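Local coordinates for protein predicted ATPase involved in replication control, Cdc46/Mcm family (Methanopyrus kandleri AV19, PDB 3F8T) that probably binds ATP and single-stranded DNA as a homologue of the MCM replicative helicase, at residues A[20-25]-A[81-86]; A[67-70]-A[76-79]; A[103-108]-A[112-117]; A[164-169]-A[173-178]; A[281-286]-A[332-337]. The protein carries 2 engineered substitutions. All coordinates share one frame; numbering follows the deposited sequence.

Contact 1. Residues A[20-25]-A[81-86]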
# COMPACT_ATOMS: atom_id res chain seq x y z
N GLY A 20 1.56 47.02 10.21
CA GLY A 20 0.92 47.23 11.51
C GLY A 20 -0.60 47.30 11.44
O GLY A 20 -1.30 46.69 12.26
N GLU A 21 -1.11 48.04 10.46
CA GLU A 21 -2.55 48.12 10.25
C GLU A 21 -3.16 46.76 9.91
O GLU A 21 -4.22 46.40 10.46
CB GLU A 21 -2.88 49.17 9.18
CG GLU A 21 -2.73 50.60 9.70
CD GLU A 21 -2.39 51.62 8.62
OE1 GLU A 21 -2.62 51.35 7.42
OE2 GLU A 21 -1.89 52.70 9.00
N VAL A 22 -2.51 46.00 9.04
CA VAL A 22 -3.00 44.67 8.68
C VAL A 22 -3.01 43.77 9.91
O VAL A 22 -4.01 43.12 10.19
CB VAL A 22 -2.19 44.00 7.52
CG1 VAL A 22 -2.79 42.66 7.15
CG2 VAL A 22 -2.18 44.89 6.29
N ALA A 23 -1.90 43.76 10.65
CA ALA A 23 -1.78 42.95 11.87
C ALA A 23 -2.91 43.24 12.85
O ALA A 23 -3.59 42.32 13.32
CB ALA A 23 -0.42 43.17 12.53
N SER A 24 -3.13 44.53 13.11
CA SER A 24 -4.18 44.99 14.04
C SER A 24 -5.55 44.50 13.59
O SER A 24 -6.33 43.98 14.40
CB SER A 24 -4.16 46.52 14.13
OG SER A 24 -5.15 46.99 15.04
N ARG A 25 -5.82 44.66 12.29
CA ARG A 25 -7.06 44.24 11.64
C ARG A 25 -7.37 42.75 11.84
O ARG A 25 -8.53 42.37 11.96
CB ARG A 25 -6.97 44.56 10.14
CG ARG A 25 -8.28 44.48 9.37
CD ARG A 25 -8.36 45.59 8.32
NE ARG A 25 -7.72 45.26 7.04
CZ ARG A 25 -6.66 45.89 6.52
NH1 ARG A 25 -6.06 46.89 7.17
NH2 ARG A 25 -6.18 45.51 5.35
N LEU A 81 -2.05 37.14 5.61
CA LEU A 81 -1.13 37.01 4.49
C LEU A 81 -1.85 37.15 3.16
O LEU A 81 -1.39 37.87 2.29
CB LEU A 81 -0.35 35.68 4.59
CG LEU A 81 0.51 35.54 5.85
CD1 LEU A 81 1.32 34.24 5.83
CD2 LEU A 81 1.44 36.75 6.03
N ARG A 82 -3.00 36.50 3.00
CA ARG A 82 -3.80 36.69 1.79
C ARG A 82 -4.11 38.18 1.54
O ARG A 82 -4.02 38.67 0.40
CB ARG A 82 -5.10 35.87 1.84
CG ARG A 82 -4.90 34.40 1.45
CD ARG A 82 -6.22 33.70 1.10
NE ARG A 82 -6.83 33.11 2.28
CZ ARG A 82 -7.83 33.65 2.98
NH1 ARG A 82 -8.31 33.02 4.05
NH2 ARG A 82 -8.36 34.81 2.60
N GLU A 83 -4.46 38.89 2.61
CA GLU A 83 -4.74 40.33 2.54
C GLU A 83 -3.52 41.14 2.08
O GLU A 83 -3.63 41.99 1.20
CB GLU A 83 -5.32 40.84 3.87
CG GLU A 83 -5.61 42.34 3.93
CD GLU A 83 -6.53 42.83 2.81
OE1 GLU A 83 -7.38 42.06 2.31
OE2 GLU A 83 -6.39 44.01 2.43
N LEU A 84 -2.36 40.86 2.67
CA LEU A 84 -1.10 41.46 2.21
C LEU A 84 -0.85 41.22 0.72
O LEU A 84 -0.45 42.14 0.01
CB LEU A 84 0.09 40.92 3.01
CG LEU A 84 0.37 41.44 4.42
CD1 LEU A 84 1.50 40.65 5.04
CD2 LEU A 84 0.68 42.93 4.45
N VAL A 85 -1.06 40.00 0.24
CA VAL A 85 -0.83 39.71 -1.18
C VAL A 85 -1.91 40.34 -2.08
O VAL A 85 -1.63 40.66 -3.23
CB VAL A 85 -0.61 38.20 -1.49
CG1 VAL A 85 0.23 37.53 -0.41
CG2 VAL A 85 -1.91 37.46 -1.69
N ARG A 86 -3.11 40.50 -1.53
CA ARG A 86 -4.23 41.13 -2.24
C ARG A 86 -3.91 42.58 -2.56
O ARG A 86 -4.28 43.09 -3.61
CB ARG A 86 -5.54 41.03 -1.43
CG ARG A 86 -6.81 41.33 -2.22
CD ARG A 86 -8.04 41.41 -1.34
NE ARG A 86 -8.53 40.09 -0.94
CZ ARG A 86 -9.75 39.85 -0.45
NH1 ARG A 86 -10.62 40.83 -0.28
NH2 ARG A 86 -10.09 38.61 -0.12

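Contact 2. Residues A[67-70]-A[76-79]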
# COMPACT_ATOMS: atom_id res chain seq x y z
N ALA A 67 7.61 30.17 14.90
CA ALA A 67 7.16 29.17 13.93
C ALA A 67 6.01 28.37 14.55
O ALA A 67 4.96 28.17 13.95
CB ALA A 67 8.34 28.25 13.53
N SER A 68 6.23 27.94 15.78
CA SER A 68 5.24 27.19 16.53
C SER A 68 3.95 27.99 16.76
O SER A 68 2.86 27.47 16.56
CB SER A 68 5.86 26.78 17.87
OG SER A 68 4.96 25.95 18.57
N TRP A 69 4.09 29.25 17.16
CA TRP A 69 2.93 30.12 17.41
C TRP A 69 2.11 30.29 16.13
O TRP A 69 0.87 30.27 16.16
CB TRP A 69 3.40 31.49 17.90
CG TRP A 69 2.27 32.36 18.41
CD1 TRP A 69 1.83 32.46 19.70
CD2 TRP A 69 1.45 33.24 17.63
NE1 TRP A 69 0.78 33.36 19.78
CE2 TRP A 69 0.52 33.85 18.53
CE3 TRP A 69 1.40 33.59 16.27
CZ2 TRP A 69 -0.44 34.77 18.09
CZ3 TRP A 69 0.45 34.50 15.84
CH2 TRP A 69 -0.46 35.09 16.76
N ILE A 70 2.82 30.47 15.02
CA ILE A 70 2.17 30.68 13.73
C ILE A 70 1.36 29.44 13.33
O ILE A 70 0.20 29.57 12.93
CB ILE A 70 3.18 31.09 12.63
CG1 ILE A 70 3.69 32.51 12.90
CG2 ILE A 70 2.53 31.02 11.25
CD1 ILE A 70 4.85 32.95 12.00
N LEU A 76 -5.66 32.58 11.88
CA LEU A 76 -5.49 34.04 11.94
C LEU A 76 -4.47 34.58 10.94
O LEU A 76 -4.68 35.63 10.33
CB LEU A 76 -5.03 34.48 13.34
CG LEU A 76 -5.92 34.18 14.54
CD1 LEU A 76 -5.26 34.71 15.80
CD2 LEU A 76 -7.30 34.80 14.34
N VAL A 77 -3.36 33.85 10.80
CA VAL A 77 -2.23 34.29 9.96
C VAL A 77 -2.52 34.18 8.47
O VAL A 77 -2.29 35.12 7.71
CB VAL A 77 -0.95 33.53 10.33
CG1 VAL A 77 0.23 33.88 9.37
CG2 VAL A 77 -0.59 33.81 11.78
N GLU A 78 -3.06 33.04 8.06
CA GLU A 78 -3.32 32.81 6.64
C GLU A 78 -4.17 33.92 5.96
O GLU A 78 -3.78 34.39 4.90
CB GLU A 78 -3.90 31.41 6.43
CG GLU A 78 -3.84 30.90 5.00
CD GLU A 78 -5.08 31.25 4.21
OE1 GLU A 78 -6.01 31.83 4.80
OE2 GLU A 78 -5.13 30.93 3.00
N PRO A 79 -5.34 34.31 6.52
CA PRO A 79 -6.06 35.42 5.86
C PRO A 79 -5.33 36.77 5.91
O PRO A 79 -5.52 37.60 5.00
CB PRO A 79 -7.39 35.50 6.63
CG PRO A 79 -7.13 34.86 7.92
CD PRO A 79 -6.11 33.78 7.66

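Contact 3. Residues A[103-108]-A[112-117]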
# COMPACT_ATOMS: atom_id res chain seq x y z
N HIS A 103 7.95 19.84 13.88
CA HIS A 103 7.73 18.40 13.83
C HIS A 103 6.43 17.92 14.49
O HIS A 103 5.79 16.99 13.99
CB HIS A 103 8.94 17.65 14.40
CG HIS A 103 8.87 16.17 14.20
ND1 HIS A 103 9.22 15.55 13.02
CD2 HIS A 103 8.47 15.18 15.04
CE1 HIS A 103 9.05 14.25 13.14
NE2 HIS A 103 8.60 13.99 14.35
N ARG A 104 6.04 18.59 15.57
CA ARG A 104 4.83 18.21 16.31
C ARG A 104 3.52 18.47 15.56
O ARG A 104 2.48 17.93 15.93
CB ARG A 104 4.80 18.87 17.70
CG ARG A 104 4.78 20.37 17.66
CD ARG A 104 4.38 21.00 18.99
NE ARG A 104 2.93 21.02 19.18
CZ ARG A 104 2.27 22.01 19.78
NH1 ARG A 104 2.92 23.07 20.24
NH2 ARG A 104 0.95 21.95 19.91
N PHE A 105 3.57 19.30 14.52
CA PHE A 105 2.38 19.60 13.72
C PHE A 105 2.24 18.68 12.50
O PHE A 105 1.27 18.78 11.73
CB PHE A 105 2.37 21.07 13.27
CG PHE A 105 2.35 22.06 14.41
CD1 PHE A 105 3.54 22.51 14.98
CD2 PHE A 105 1.14 22.55 14.91
CE1 PHE A 105 3.52 23.43 16.05
CE2 PHE A 105 1.12 23.47 15.97
CZ PHE A 105 2.32 23.90 16.53
N ARG A 106 3.20 17.77 12.33
CA ARG A 106 3.21 16.87 11.17
C ARG A 106 2.65 15.49 11.51
O ARG A 106 2.86 14.98 12.61
CB ARG A 106 4.63 16.71 10.61
CG ARG A 106 5.31 18.00 10.18
CD ARG A 106 6.53 17.72 9.33
NE ARG A 106 7.49 18.82 9.36
CZ ARG A 106 8.44 19.03 8.45
NH1 ARG A 106 8.56 18.21 7.40
NH2 ARG A 106 9.26 20.07 8.57
N ARG A 107 1.95 14.89 10.54
CA ARG A 107 1.36 13.55 10.69
C ARG A 107 0.55 13.41 11.97
O ARG A 107 0.74 12.47 12.74
CB ARG A 107 2.45 12.48 10.62
CG ARG A 107 3.19 12.45 9.29
CD ARG A 107 4.40 11.54 9.36
NE ARG A 107 5.20 11.65 8.14
CZ ARG A 107 6.25 12.46 7.98
NH1 ARG A 107 6.66 13.24 8.98
NH2 ARG A 107 6.88 12.48 6.82
N VAL A 108 -0.34 14.37 12.19
CA VAL A 108 -1.18 14.44 13.38
C VAL A 108 -2.15 13.27 13.42
O VAL A 108 -2.88 12.99 12.46
CB VAL A 108 -1.93 15.80 13.44
CG1 VAL A 108 -3.07 15.76 14.44
CG2 VAL A 108 -0.97 16.93 13.79
N ARG A 112 -8.88 16.90 15.98
CA ARG A 112 -9.87 17.77 16.64
C ARG A 112 -9.25 18.75 17.66
O ARG A 112 -9.61 19.93 17.67
CB ARG A 112 -10.99 16.93 17.27
CG ARG A 112 -12.23 17.72 17.67
CD ARG A 112 -13.42 16.79 17.89
NE ARG A 112 -14.52 17.47 18.58
CZ ARG A 112 -15.79 17.07 18.54
NH1 ARG A 112 -16.15 16.00 17.84
NH2 ARG A 112 -16.72 17.76 19.20
N PRO A 113 -8.31 18.28 18.51
CA PRO A 113 -7.71 19.21 19.46
C PRO A 113 -6.87 20.29 18.78
O PRO A 113 -6.52 21.29 19.43
CB PRO A 113 -6.80 18.31 20.31
CG PRO A 113 -7.34 16.93 20.12
CD PRO A 113 -7.79 16.92 18.69
N MET A 114 -6.55 20.09 17.50
CA MET A 114 -5.73 21.03 16.74
C MET A 114 -6.55 22.10 16.00
O MET A 114 -6.06 22.69 15.04
CB MET A 114 -4.82 20.31 15.72
CG MET A 114 -3.86 19.27 16.30
SD MET A 114 -2.70 19.94 17.50
CE MET A 114 -1.63 20.92 16.46
N ASP A 115 -7.78 22.35 16.45
CA ASP A 115 -8.63 23.31 15.73
C ASP A 115 -7.91 24.64 15.58
O ASP A 115 -7.27 25.11 16.52
CB ASP A 115 -9.97 23.55 16.43
CG ASP A 115 -11.01 24.15 15.49
OD1 ASP A 115 -11.01 23.80 14.29
OD2 ASP A 115 -11.82 24.97 15.91
N GLY A 116 -8.00 25.23 14.39
CA GLY A 116 -7.37 26.53 14.11
C GLY A 116 -5.93 26.47 13.63
O GLY A 116 -5.41 27.46 13.14
N ALA A 117 -5.30 25.30 13.77
CA ALA A 117 -3.87 25.10 13.53
C ALA A 117 -3.52 24.59 12.13
O ALA A 117 -4.31 23.86 11.50
CB ALA A 117 -3.30 24.15 14.58

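Contact 4. Residues A[164-169]-A[173-178]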
# COMPACT_ATOMS: atom_id res chain seq x y z
N LEU A 164 -1.38 18.91 3.73
CA LEU A 164 -1.16 20.05 4.59
C LEU A 164 -2.41 20.91 4.56
O LEU A 164 -3.03 21.07 3.51
CB LEU A 164 0.03 20.83 4.05
CG LEU A 164 0.95 21.37 5.12
CD1 LEU A 164 2.38 20.94 4.79
CD2 LEU A 164 0.82 22.87 5.14
N GLY A 165 -2.78 21.47 5.71
CA GLY A 165 -3.98 22.26 5.79
C GLY A 165 -4.19 22.93 7.12
O GLY A 165 -3.40 22.78 8.03
N ILE A 166 -5.30 23.65 7.23
CA ILE A 166 -5.68 24.26 8.49
C ILE A 166 -6.99 23.60 8.99
O ILE A 166 -7.95 23.45 8.23
CB ILE A 166 -5.81 25.80 8.34
CG1 ILE A 166 -4.43 26.42 8.06
CG2 ILE A 166 -6.37 26.40 9.63
CD1 ILE A 166 -4.49 27.87 7.54
N VAL A 167 -7.00 23.19 10.25
CA VAL A 167 -8.15 22.51 10.85
C VAL A 167 -9.23 23.53 11.18
O VAL A 167 -8.95 24.55 11.82
CB VAL A 167 -7.75 21.78 12.15
CG1 VAL A 167 -8.96 21.05 12.77
CG2 VAL A 167 -6.63 20.81 11.89
N ARG A 168 -10.46 23.28 10.73
CA ARG A 168 -11.60 24.11 11.07
C ARG A 168 -12.78 23.21 11.40
O ARG A 168 -13.36 22.56 10.52
CB ARG A 168 -11.94 25.06 9.92
CG ARG A 168 -10.86 26.11 9.67
CD ARG A 168 -11.35 27.25 8.80
NE ARG A 168 -10.34 28.30 8.67
CZ ARG A 168 -9.35 28.29 7.79
NH1 ARG A 168 -9.19 27.27 6.95
NH2 ARG A 168 -8.49 29.31 7.75
N SER A 169 -13.12 23.15 12.69
CA SER A 169 -14.22 22.34 13.22
C SER A 169 -14.20 20.90 12.70
O SER A 169 -15.08 20.49 11.93
CB SER A 169 -15.57 23.01 12.97
OG SER A 169 -15.61 24.31 13.55
N ASP A 173 -8.99 21.85 6.10
CA ASP A 173 -9.04 22.61 4.87
C ASP A 173 -7.69 22.50 4.17
O ASP A 173 -6.72 23.12 4.58
CB ASP A 173 -9.38 24.08 5.14
CG ASP A 173 -10.86 24.28 5.40
OD1 ASP A 173 -11.66 24.01 4.47
OD2 ASP A 173 -11.23 24.71 6.51
N ALA A 174 -7.66 21.71 3.11
CA ALA A 174 -6.42 21.39 2.42
C ALA A 174 -5.79 22.62 1.77
O ALA A 174 -6.47 23.42 1.10
CB ALA A 174 -6.67 20.27 1.38
N LEU A 175 -4.48 22.77 1.98
CA LEU A 175 -3.66 23.77 1.29
C LEU A 175 -2.81 23.12 0.20
O LEU A 175 -2.57 23.72 -0.85
CB LEU A 175 -2.74 24.47 2.29
CG LEU A 175 -3.42 25.40 3.30
CD1 LEU A 175 -2.46 25.73 4.43
CD2 LEU A 175 -3.94 26.69 2.62
N GLU A 176 -2.32 21.92 0.47
CA GLU A 176 -1.62 21.12 -0.54
C GLU A 176 -1.74 19.63 -0.27
O GLU A 176 -1.96 19.21 0.87
CB GLU A 176 -0.14 21.52 -0.71
CG GLU A 176 0.60 22.01 0.52
CD GLU A 176 2.02 22.52 0.18
OE1 GLU A 176 2.83 21.74 -0.38
OE2 GLU A 176 2.33 23.69 0.49
N VAL A 177 -1.58 18.84 -1.33
CA VAL A 177 -1.72 17.39 -1.29
C VAL A 177 -0.47 16.82 -1.95
O VAL A 177 -0.12 17.23 -3.06
CB VAL A 177 -3.00 16.92 -2.04
CG1 VAL A 177 -3.00 15.39 -2.22
CG2 VAL A 177 -4.25 17.36 -1.28
N HIS A 178 0.23 15.93 -1.24
CA HIS A 178 1.41 15.25 -1.76
C HIS A 178 1.14 13.76 -1.84
O HIS A 178 0.87 13.13 -0.83
CB HIS A 178 2.62 15.52 -0.88
CG HIS A 178 3.00 16.96 -0.79
ND1 HIS A 178 3.58 17.65 -1.83
CD2 HIS A 178 2.89 17.85 0.22
CE1 HIS A 178 3.80 18.90 -1.47
NE2 HIS A 178 3.39 19.05 -0.23

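Contact 5. Residues A[281-286]-A[332-337]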
# COMPACT_ATOMS: atom_id res chain seq x y z
N ALA A 281 -15.41 -1.11 -4.96
CA ALA A 281 -15.66 0.29 -4.66
C ALA A 281 -17.14 0.53 -4.90
O ALA A 281 -17.79 -0.26 -5.58
CB ALA A 281 -14.81 1.19 -5.58
N VAL A 282 -17.68 1.59 -4.32
CA VAL A 282 -19.07 1.98 -4.59
C VAL A 282 -19.13 3.42 -5.13
O VAL A 282 -18.45 4.31 -4.61
CB VAL A 282 -20.00 1.78 -3.36
CG1 VAL A 282 -19.68 2.74 -2.25
CG2 VAL A 282 -21.48 1.91 -3.74
N LEU A 283 -19.89 3.62 -6.20
CA LEU A 283 -20.18 4.97 -6.71
C LEU A 283 -21.65 5.27 -6.42
O LEU A 283 -22.53 4.57 -6.91
CB LEU A 283 -19.87 5.06 -8.21
CG LEU A 283 -20.14 6.38 -8.93
CD1 LEU A 283 -19.15 7.47 -8.50
CD2 LEU A 283 -20.08 6.17 -10.43
N LYS A 284 -21.90 6.29 -5.60
CA LYS A 284 -23.26 6.67 -5.23
C LYS A 284 -23.61 8.00 -5.87
O LYS A 284 -22.81 8.93 -5.81
CB LYS A 284 -23.40 6.78 -3.72
CG LYS A 284 -23.47 5.46 -2.98
CD LYS A 284 -24.91 4.97 -2.84
CE LYS A 284 -25.00 3.75 -1.93
NZ LYS A 284 -24.50 2.52 -2.60
N GLU A 285 -24.80 8.07 -6.46
CA GLU A 285 -25.33 9.30 -7.08
C GLU A 285 -26.44 9.88 -6.22
O GLU A 285 -27.48 9.23 -6.02
CB GLU A 285 -25.91 9.00 -8.48
CG GLU A 285 -25.01 8.19 -9.40
CD GLU A 285 -23.87 9.01 -9.98
OE1 GLU A 285 -22.92 9.33 -9.23
OE2 GLU A 285 -23.92 9.31 -11.19
N ASP A 286 -26.22 11.08 -5.70
CA ASP A 286 -27.15 11.73 -4.77
C ASP A 286 -26.85 13.22 -4.65
O ASP A 286 -25.99 13.63 -3.87
CB ASP A 286 -27.08 11.06 -3.39
CG ASP A 286 -28.13 11.57 -2.42
OD1 ASP A 286 -29.29 11.80 -2.85
OD2 ASP A 286 -27.81 11.72 -1.22
N ASP A 332 -18.19 1.12 -12.71
CA ASP A 332 -18.81 2.11 -13.61
C ASP A 332 -17.80 2.86 -14.49
O ASP A 332 -17.85 4.10 -14.64
CB ASP A 332 -19.68 3.06 -12.80
CG ASP A 332 -20.84 2.35 -12.10
OD1 ASP A 332 -21.35 1.35 -12.66
OD2 ASP A 332 -21.25 2.78 -11.00
N GLY A 333 -16.89 2.09 -15.08
CA GLY A 333 -15.89 2.66 -15.96
C GLY A 333 -14.77 3.40 -15.27
O GLY A 333 -13.89 3.95 -15.94
N ILE A 334 -14.80 3.46 -13.94
CA ILE A 334 -13.72 4.09 -13.17
C ILE A 334 -12.75 3.00 -12.72
O ILE A 334 -13.13 2.13 -11.93
CB ILE A 334 -14.22 4.85 -11.93
CG1 ILE A 334 -15.12 6.02 -12.33
CG2 ILE A 334 -13.02 5.37 -11.11
CD1 ILE A 334 -16.19 6.35 -11.29
N ALA A 335 -11.52 3.05 -13.23
CA ALA A 335 -10.48 2.11 -12.82
C ALA A 335 -9.73 2.68 -11.62
O ALA A 335 -9.26 3.83 -11.67
CB ALA A 335 -9.51 1.86 -13.99
N LEU A 336 -9.64 1.91 -10.53
CA LEU A 336 -8.88 2.31 -9.32
C LEU A 336 -7.71 1.36 -9.08
O LEU A 336 -7.81 0.18 -9.39
CB LEU A 336 -9.79 2.32 -8.09
CG LEU A 336 -11.06 3.17 -8.19
CD1 LEU A 336 -11.99 2.90 -7.02
CD2 LEU A 336 -10.69 4.64 -8.25
N ASN A 337 -6.60 1.86 -8.53
CA ASN A 337 -5.45 1.01 -8.26
C ASN A 337 -5.82 0.04 -7.14
O ASN A 337 -6.37 0.45 -6.11
CB ASN A 337 -4.22 1.79 -7.80
CG ASN A 337 -3.49 2.49 -8.94
OD1 ASN A 337 -3.06 3.63 -8.78
ND2 ASN A 337 -3.32 1.81 -10.07
O HOH W 1 -23.34 3.78 -9.51

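Contact 1. Residues A[20-25]-A[81-86]
Arg25 and Glu83 both start from their helices with CG swung opposite the backbone N (chi1 178° for Glu83), which sends each chain toward the other helix. Further bends, at chi2 and chi3 in the arginine and at chi2 in the glutamate, then bring guanidinium and carboxylate together. Glu83 OE2 comes in at the guanidinium edge, near its plane, and NH2 of Arg25 reaches OE2 at 3.3 Å. That salt bridge carries a weak hydrogen bond, poorly aligned, with the two flat groups turned 73° apart. NH2 also rests against CG of Glu83, at 3.5 Å. The other oxygen, Glu83 OE1, stands 4.0 Å from Arg86 NE but well out of that guanidinium's plane, so this long ion pair is a matter of charge alone. The carboxylate thus sits between two arginines, which would be expected to favour its ionised form.

Beside the charged pair, Val22 supplies the apolar part. Its CG2 meets CD2 of Leu84 at 3.9 Å, while CG1 faces the aliphatic CG of Glu83 more loosely. The helices run roughly antiparallel here, at 143°, with segment axes 10.4 Å apart. The gap is partly bridged by helix 30-37 in the N-terminal domain: Leu33 touches Val22, Val37 touches Leu84, and Phe26, in the loop just after helix 19-25, packs on Glu83.

Contact 2. Residues A[67-70]-A[76-79]
Val77 enters the space between Trp69 and Ile70, one methyl for each, and these apolar touches make up the contact. CG1, held opposite the backbone N by a chi1 of 175°, meets CG2 of Ile70 at 4.1 Å, branch against branch, the two side chains crossing at about a right angle. The second methyl, CG2, goes to the six-membered half of the indole and lies 4.2 Å from CZ3 of Trp69, approaching the ring at a slant. At the level of the backbone, the CA atoms of Ile70 and Val77 are 6.8 Å apart.

Aromatic stacking enters from outside the pair: the Trp69 ring stacks with His73, whose ND1 is also hydrogen-bonded to the carbonyl O of Trp69. Helix 30-37 adds to the apolar side, with Val32 on Trp69 and Ile36 against both Ile70 and Val77.

Glu78, next to Val77, takes no part: its carboxylate is paired through OE1 with NH1 of Arg82. What joins helix 64-72 to helix 74-88 across this tight corner is therefore dispersion and the exclusion of water, with the fit of the side chains, not directed bonds, probably guiding how the helices meet here.

Contact 3. Residues A[103-108]-A[112-117]
Met114 reaches across to Phe105 with its terminal methyl: CE lies 3.6 Å from CD2 and 3.8 Å from CE2, touching that side of the ring at an oblique angle. Nearer its root the same side chain leans on Val108, CG to CG1 at 4.1 Å. Arg104 completes the shell, with its NH2 4.4 Å from CE of Met114.

Met114 can serve all three because its chain is coiled, bent at chi2 and again at chi3 (-71°), which carries CE to the aromatic ring while CG stays beside Val108. On the opposite segment Arg104 lies along its neighbour, its NE 3.9 Å above one face of the Phe105 ring and offset toward the rim. A type II beta turn from Met114 to Ala117 fixes the methionine backbone, closed by Ala117 N to Met114 O at 3.0 Å, with Gly116 at a positive phi of 87°. Across the way, Arg106 N bonds back to His103 O.

Both segments belong to the single long loop that leads from strand 96-99 into strand 118-130. Ile119 of the latter packs on both Val108 and Met114, Phe105 inserts beside Ser68, Ala71 and Thr72 of helix 64-72, and Gly116 and Ala117 bond through their backbones to Val167 of strand 160-168.

Contact 4. Residues A[164-169]-A[173-178]
Leu164 and Ile166 pair antiparallel with Glu176 and Asp173, and the register slips by one at a classic beta bulge, where Leu175 and Glu176 both face Leu164. The carbonyl O of Leu164 accepts twice, from Leu175 N at 2.7 Å and Glu176 N at 3.2 Å. Beyond it Gly165 lets the strands close in, its CA 3.1 Å from Asp173 O, and Ile166 and Asp173 exchange two backbone bonds.

At the bulge the Leu175 side chain lies over the other strand, where CD1 reaches CG1 of Ile166 at 4.2 Å and packs against Gly165 CA. Glu176 lays its CG on CB of Leu164 at 3.8 Å, its extended end going on to Arg99. Arg168 runs straight from CG to NE past Asp173, then offers NH1 to OD2 at 3.3 Å, a weak but nearly straight bond (167°) within a salt bridge at the guanidinium edge. CG2 of Ile166 lies over one face of the Arg168 guanidinium, offset toward its rim.

OD1 of the same aspartate is taken by Arg149 and His151. Buried at the end of this OB-fold hairpin, the Asp173 carboxylate is thus bound on both oxygens by basic groups, which would probably keep it ionised, while the bulge is consistent with the strand turning its corner at Leu175 while keeping its backbone bonds to Leu164.

Contact 5. Residues A[281-286]-A[332-337]
Leu283 gives up the most surface here, and it does so chiefly with one branch: CD2 lies 3.6 Å from OD2 and 3.9 Å from CB of Asp332, while the CB of Leu283 also flanks the carboxylate. With CG set opposite the backbone N (chi1 179°), the side chain stands out from its strand and across to the other segment, where CD2 also meets CD1 of Ile334 at 4.0 Å. The leucine end is therefore shared between a carboxylate and an isoleucine tip.

Asp332 is exposed, and a water links its carboxylate to the strand. That water donates to the carbonyl O of Leu283 and to OD2 of Asp332, 2.8 Å from each, bridging backbone and side chain beside the leucine methyl. Asp332 itself sits in the turn of a hairpin, with a positive phi of 52°. By position in the AAA+ core of an MCM protein this corresponds to the pre-sensor 1 hairpin, strands 328-331 and 334-337, while strand 281-285 probably belongs to the helix-2 insert hairpin, paired with strand 289-293.

Farther along, Leu336 presses CD1 against CB of Ala281 at 3.6 Å, near the base of both hairpins. Leu291 touches Leu283 and Leu336 alike, Val331 backs Ala281, and Val329 lies against Leu336.

Overall arrangement
From the N terminus, contact 1 closes a long, mostly helical loop, joining helix 19-25 to helix 74-88. Contact 2 is nested inside it and uses the same helix 74-88, its centre about 12 Å from that of contact 1. The rest follow in series. Contact 3 closes a short loop leading into the OB fold, and touches contact 2 where Phe105 meets Ser68. Contact 4 closes the later hairpin of strands 160-168 and 171-174 and is tied to contact 3 by Asp115 and Gly116 bonding to Ser169 and Val167. Contact 5 lies apart in the P-loop domain, about 25 Å from contact 4 between centres, yet its strand 281-285 belongs to the same sheet, through strand 289-293 and strand 118-130.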